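Long-range contact in hypothetical protein (Uncultured marine organism, PDB 2OD6), which is of unknown function but forms a dimer of ferredoxin-like subunits and binds 10-oxohexadecanoic acid, a fatty acid, between its sheet and helices: residues M39-N50 / V61-S72. Residues are numbered along the deposited sequence; the frame is centred on the assembly and turned at random.
Sequences MKSRGLLKFSMN and VVMTYEYKDRAS. With OHA (10-oxohexadecanoic acid), chain E.
Tyr65 meets Phe47 across a non-hydrogen-bonded pair of the antiparallel hairpin of strands 44-52 and 59-67. With Tyr65 CG anti to its carbonyl carbon (chi1 -62°), the side chain points the same way as that of Phe47 and lies beside it. From the root outward, Tyr65 CB touches Leu44 CD1 at 3.9 Å, and Tyr65 CD2 lies 3.6 Å from Met39 CE, part of an oblique Met-aromatic contact. Tyr65 CE2 then meets Phe47 CD1 at 3.5 Å and Tyr65 CZ meets Phe47 CE1 at 3.6 Å, where the Phe47 edge is directed at one Tyr65 face in an offset edge-to-face pair, planes at 62°. The bound 10-oxohexadecanoic acid lies over the opposite face with C15, offset toward the rim and nearest CD1 and CE1, and at the tip Tyr65 OH donates to the keto oxygen O1 (3.3 Å). Tyr67 OH, next on this face of the sheet, gives a shorter bond of 2.5 Å to the carboxylate oxygen O2. Were Tyr65 replaced by an alanine, the keto oxygen would probably lose this donor and the Phe47 edge the ring it packs on.

On the other sheet face, Ser48 OG and Thr64 OG1 share a 2.7 Å hydrogen bond, and Asn50 ND2 bridges Ser48 OG and Val62 O. Leu45 and Lys46 both oppose Glu66 in a classic bulge; Glu66 is joined to Lys46 through a water and salt-bridged to Lys46 of the second subunit. Strand 59-67 pairs on its other edge with strand 7-15, while strand 44-52 pairs with a strand of the second subunit, and helices 18-40 and 70-85 pack over the face that carries Tyr65.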
# COMPACT_ATOMS: atom_id res chain seq x y z
N MSE A 39 -1.06 -12.96 14.05
CA MSE A 39 -1.42 -11.57 13.75
C MSE A 39 -2.94 -11.35 13.61
O MSE A 39 -3.49 -10.35 14.07
CB MSE A 39 -0.67 -11.08 12.49
CG MSE A 39 0.78 -10.99 12.69
SE MSE A 39 1.76 -10.15 11.23
CE MSE A 39 1.59 -8.22 11.65
N LYS A 40 -3.62 -12.30 12.99
CA LYS A 40 -5.04 -12.19 12.84
C LYS A 40 -5.73 -12.30 14.16
O LYS A 40 -6.73 -11.62 14.39
CB LYS A 40 -5.59 -13.21 11.85
CG LYS A 40 -5.18 -12.92 10.42
CD LYS A 40 -6.11 -13.63 9.46
CE LYS A 40 -5.84 -13.19 8.03
NZ LYS A 40 -6.56 -14.12 7.11
N SER A 41 -5.20 -13.14 15.07
CA SER A 41 -5.79 -13.26 16.40
C SER A 41 -5.64 -11.96 17.18
O SER A 41 -6.30 -11.78 18.19
CB SER A 41 -5.15 -14.40 17.20
OG SER A 41 -3.85 -14.02 17.63
N ARG A 42 -4.74 -11.09 16.72
CA ARG A 42 -4.51 -9.77 17.30
C ARG A 42 -5.12 -8.63 16.51
O ARG A 42 -4.87 -7.45 16.82
CB ARG A 42 -3.02 -9.55 17.47
CG ARG A 42 -2.42 -10.47 18.48
CD ARG A 42 -0.91 -10.40 18.45
NE ARG A 42 -0.35 -11.10 19.58
CZ ARG A 42 -0.19 -12.42 19.66
NH1 ARG A 42 -0.54 -13.22 18.67
NH2 ARG A 42 0.32 -12.94 20.77
N GLY A 43 -5.89 -8.96 15.47
CA GLY A 43 -6.62 -7.94 14.70
C GLY A 43 -6.07 -7.51 13.35
O GLY A 43 -6.54 -6.52 12.79
N LEU A 44 -5.08 -8.22 12.82
CA LEU A 44 -4.72 -8.14 11.41
C LEU A 44 -5.91 -8.61 10.59
O LEU A 44 -6.44 -9.70 10.81
CB LEU A 44 -3.51 -9.03 11.07
CG LEU A 44 -2.92 -8.91 9.64
CD1 LEU A 44 -2.19 -7.61 9.41
CD2 LEU A 44 -2.00 -10.07 9.37
N LEU A 45 -6.35 -7.77 9.66
CA LEU A 45 -7.47 -8.14 8.78
C LEU A 45 -6.96 -8.84 7.50
O LEU A 45 -7.56 -9.82 7.05
CB LEU A 45 -8.33 -6.91 8.43
CG LEU A 45 -9.23 -6.22 9.47
CD1 LEU A 45 -9.78 -4.91 8.83
CD2 LEU A 45 -10.36 -7.11 10.03
N LYS A 46 -5.83 -8.38 6.97
CA LYS A 46 -5.31 -8.87 5.71
C LYS A 46 -3.84 -8.55 5.61
O LYS A 46 -3.37 -7.50 6.12
CB LYS A 46 -6.07 -8.24 4.52
CG LYS A 46 -5.70 -8.79 3.16
CD LYS A 46 -6.45 -8.07 2.02
CE LYS A 46 -5.65 -8.09 0.70
NZ LYS A 46 -6.46 -7.51 -0.38
N PHE A 47 -3.11 -9.48 4.97
CA PHE A 47 -1.72 -9.25 4.57
C PHE A 47 -1.56 -9.45 3.04
O PHE A 47 -2.25 -10.29 2.46
CB PHE A 47 -0.80 -10.22 5.28
CG PHE A 47 0.60 -10.23 4.75
CD1 PHE A 47 1.54 -9.37 5.26
CD2 PHE A 47 1.00 -11.15 3.76
CE1 PHE A 47 2.84 -9.37 4.78
CE2 PHE A 47 2.30 -11.16 3.28
CZ PHE A 47 3.22 -10.29 3.81
N SER A 48 -0.64 -8.71 2.40
CA SER A 48 -0.31 -8.96 0.97
C SER A 48 1.11 -8.64 0.73
O SER A 48 1.63 -7.82 1.44
CB SER A 48 -1.24 -8.22 -0.02
OG SER A 48 -1.01 -6.83 -0.08
N MSE A 49 1.73 -9.37 -0.21
CA MSE A 49 3.09 -9.08 -0.68
C MSE A 49 2.97 -8.81 -2.18
O MSE A 49 2.30 -9.54 -2.89
CB MSE A 49 4.08 -10.21 -0.33
CG MSE A 49 5.47 -10.07 -0.82
SE MSE A 49 6.51 -11.18 0.43
CE MSE A 49 5.37 -12.84 0.17
N ASN A 50 3.70 -7.79 -2.68
CA ASN A 50 3.43 -7.27 -4.05
C ASN A 50 4.72 -7.00 -4.68
O ASN A 50 5.48 -6.33 -4.03
CB ASN A 50 2.61 -5.97 -3.94
CG ASN A 50 1.32 -6.16 -3.17
OD1 ASN A 50 0.30 -6.52 -3.75
ND2 ASN A 50 1.34 -5.87 -1.81
N VAL A 61 9.56 -5.64 -3.02
CA VAL A 61 8.15 -6.00 -2.71
C VAL A 61 7.61 -4.97 -1.80
O VAL A 61 8.30 -4.40 -1.00
CB VAL A 61 8.08 -7.40 -2.08
CG1 VAL A 61 8.59 -8.45 -3.13
CG2 VAL A 61 8.85 -7.51 -0.77
N VAL A 62 6.30 -4.74 -1.90
CA VAL A 62 5.61 -3.99 -0.89
C VAL A 62 4.68 -4.96 -0.16
O VAL A 62 3.87 -5.64 -0.76
CB VAL A 62 4.78 -2.79 -1.49
CG1 VAL A 62 3.92 -2.08 -0.39
CG2 VAL A 62 5.73 -1.79 -2.14
N MSE A 63 4.80 -4.94 1.17
CA MSE A 63 3.99 -5.72 2.06
C MSE A 63 2.92 -4.84 2.75
O MSE A 63 3.24 -3.77 3.32
CB MSE A 63 4.92 -6.39 3.05
CG MSE A 63 5.82 -7.41 2.35
SE MSE A 63 6.86 -8.33 3.72
CE MSE A 63 8.06 -6.99 4.22
N THR A 64 1.67 -5.23 2.70
CA THR A 64 0.68 -4.42 3.29
C THR A 64 0.11 -5.20 4.48
O THR A 64 -0.16 -6.38 4.37
CB THR A 64 -0.45 -4.04 2.30
OG1 THR A 64 -1.22 -5.20 2.04
CG2 THR A 64 0.12 -3.49 0.99
N TYR A 65 -0.05 -4.52 5.62
CA TYR A 65 -0.69 -5.05 6.81
C TYR A 65 -1.93 -4.23 7.10
O TYR A 65 -1.83 -3.05 7.38
CB TYR A 65 0.27 -4.93 7.97
CG TYR A 65 1.52 -5.68 7.78
CD1 TYR A 65 2.58 -5.10 7.10
CD2 TYR A 65 1.65 -6.99 8.23
CE1 TYR A 65 3.80 -5.78 6.88
CE2 TYR A 65 2.89 -7.70 8.02
CZ TYR A 65 3.92 -7.07 7.35
OH TYR A 65 5.07 -7.74 7.14
N GLU A 66 -3.10 -4.81 6.99
CA GLU A 66 -4.31 -4.07 7.21
C GLU A 66 -4.86 -4.45 8.59
O GLU A 66 -5.31 -5.57 8.78
CB GLU A 66 -5.36 -4.41 6.15
CG GLU A 66 -5.09 -3.73 4.82
CD GLU A 66 -5.94 -4.25 3.71
OE1 GLU A 66 -7.20 -4.29 3.82
OE2 GLU A 66 -5.33 -4.61 2.69
N TYR A 67 -4.85 -3.50 9.52
CA TYR A 67 -5.35 -3.71 10.86
C TYR A 67 -6.73 -3.10 11.12
O TYR A 67 -7.13 -2.11 10.50
CB TYR A 67 -4.37 -3.14 11.86
CG TYR A 67 -2.92 -3.57 11.68
CD1 TYR A 67 -2.48 -4.79 12.13
CD2 TYR A 67 -1.99 -2.72 11.09
CE1 TYR A 67 -1.14 -5.19 11.99
CE2 TYR A 67 -0.66 -3.10 10.97
CZ TYR A 67 -0.25 -4.33 11.44
OH TYR A 67 1.07 -4.72 11.35
N LYS A 68 -7.43 -3.68 12.08
CA LYS A 68 -8.77 -3.25 12.46
C LYS A 68 -8.75 -1.81 12.97
O LYS A 68 -9.67 -1.03 12.73
CB LYS A 68 -9.29 -4.19 13.56
CG LYS A 68 -10.78 -4.18 13.90
CD LYS A 68 -11.11 -5.32 14.95
CE LYS A 68 -11.28 -4.83 16.42
NZ LYS A 68 -11.59 -5.89 17.56
N ASP A 69 -7.68 -1.44 13.69
CA ASP A 69 -7.65 -0.17 14.42
C ASP A 69 -6.30 0.02 15.04
O ASP A 69 -5.43 -0.82 14.88
CB ASP A 69 -8.75 -0.09 15.50
CG ASP A 69 -8.81 -1.32 16.44
OD1 ASP A 69 -7.80 -1.99 16.68
OD2 ASP A 69 -9.91 -1.58 16.97
N ARG A 70 -6.14 1.13 15.76
CA ARG A 70 -4.87 1.46 16.46
C ARG A 70 -4.45 0.40 17.47
O ARG A 70 -3.29 0.05 17.53
CB ARG A 70 -4.99 2.80 17.18
CG ARG A 70 -3.69 3.31 17.79
CD ARG A 70 -3.87 4.66 18.51
N ALA A 71 -5.38 -0.09 18.29
CA ALA A 71 -5.07 -1.11 19.31
C ALA A 71 -4.60 -2.40 18.67
O ALA A 71 -3.70 -3.04 19.19
CB ALA A 71 -6.31 -1.39 20.23
N SER A 72 -5.19 -2.76 17.52
CA SER A 72 -4.79 -3.98 16.82
C SER A 72 -3.41 -3.83 16.20
O SER A 72 -2.61 -4.76 16.26
CB SER A 72 -5.81 -4.36 15.75
OG SER A 72 -7.07 -4.52 16.35
O2 OHA E . 2.57 -2.75 10.76
C16 OHA E . 3.80 -2.85 10.69
O3 OHA E . 4.47 -1.73 10.78
C15 OHA E . 4.52 -4.18 10.54
C14 OHA E . 5.95 -4.01 9.98
C13 OHA E . 6.85 -5.27 10.05
C12 OHA E . 7.46 -5.70 8.70
C11 OHA E . 8.72 -6.60 8.82
C10 OHA E . 8.76 -7.85 7.90
C9 OHA E . 7.92 -9.00 8.51
C8 OHA E . 7.51 -10.14 7.55
C7 OHA E . 6.49 -11.07 8.22
O1 OHA E . 5.28 -10.82 8.17
C6 OHA E . 6.87 -12.32 8.98
C5 OHA E . 8.36 -12.65 8.89
C4 OHA E . 8.65 -13.99 9.59
C3 OHA E . 10.08 -14.53 9.44
C2 OHA E . 10.59 -14.68 8.00
C1 OHA E . 11.80 -13.78 7.76
O HOH W 1 -7.38 -4.92 0.69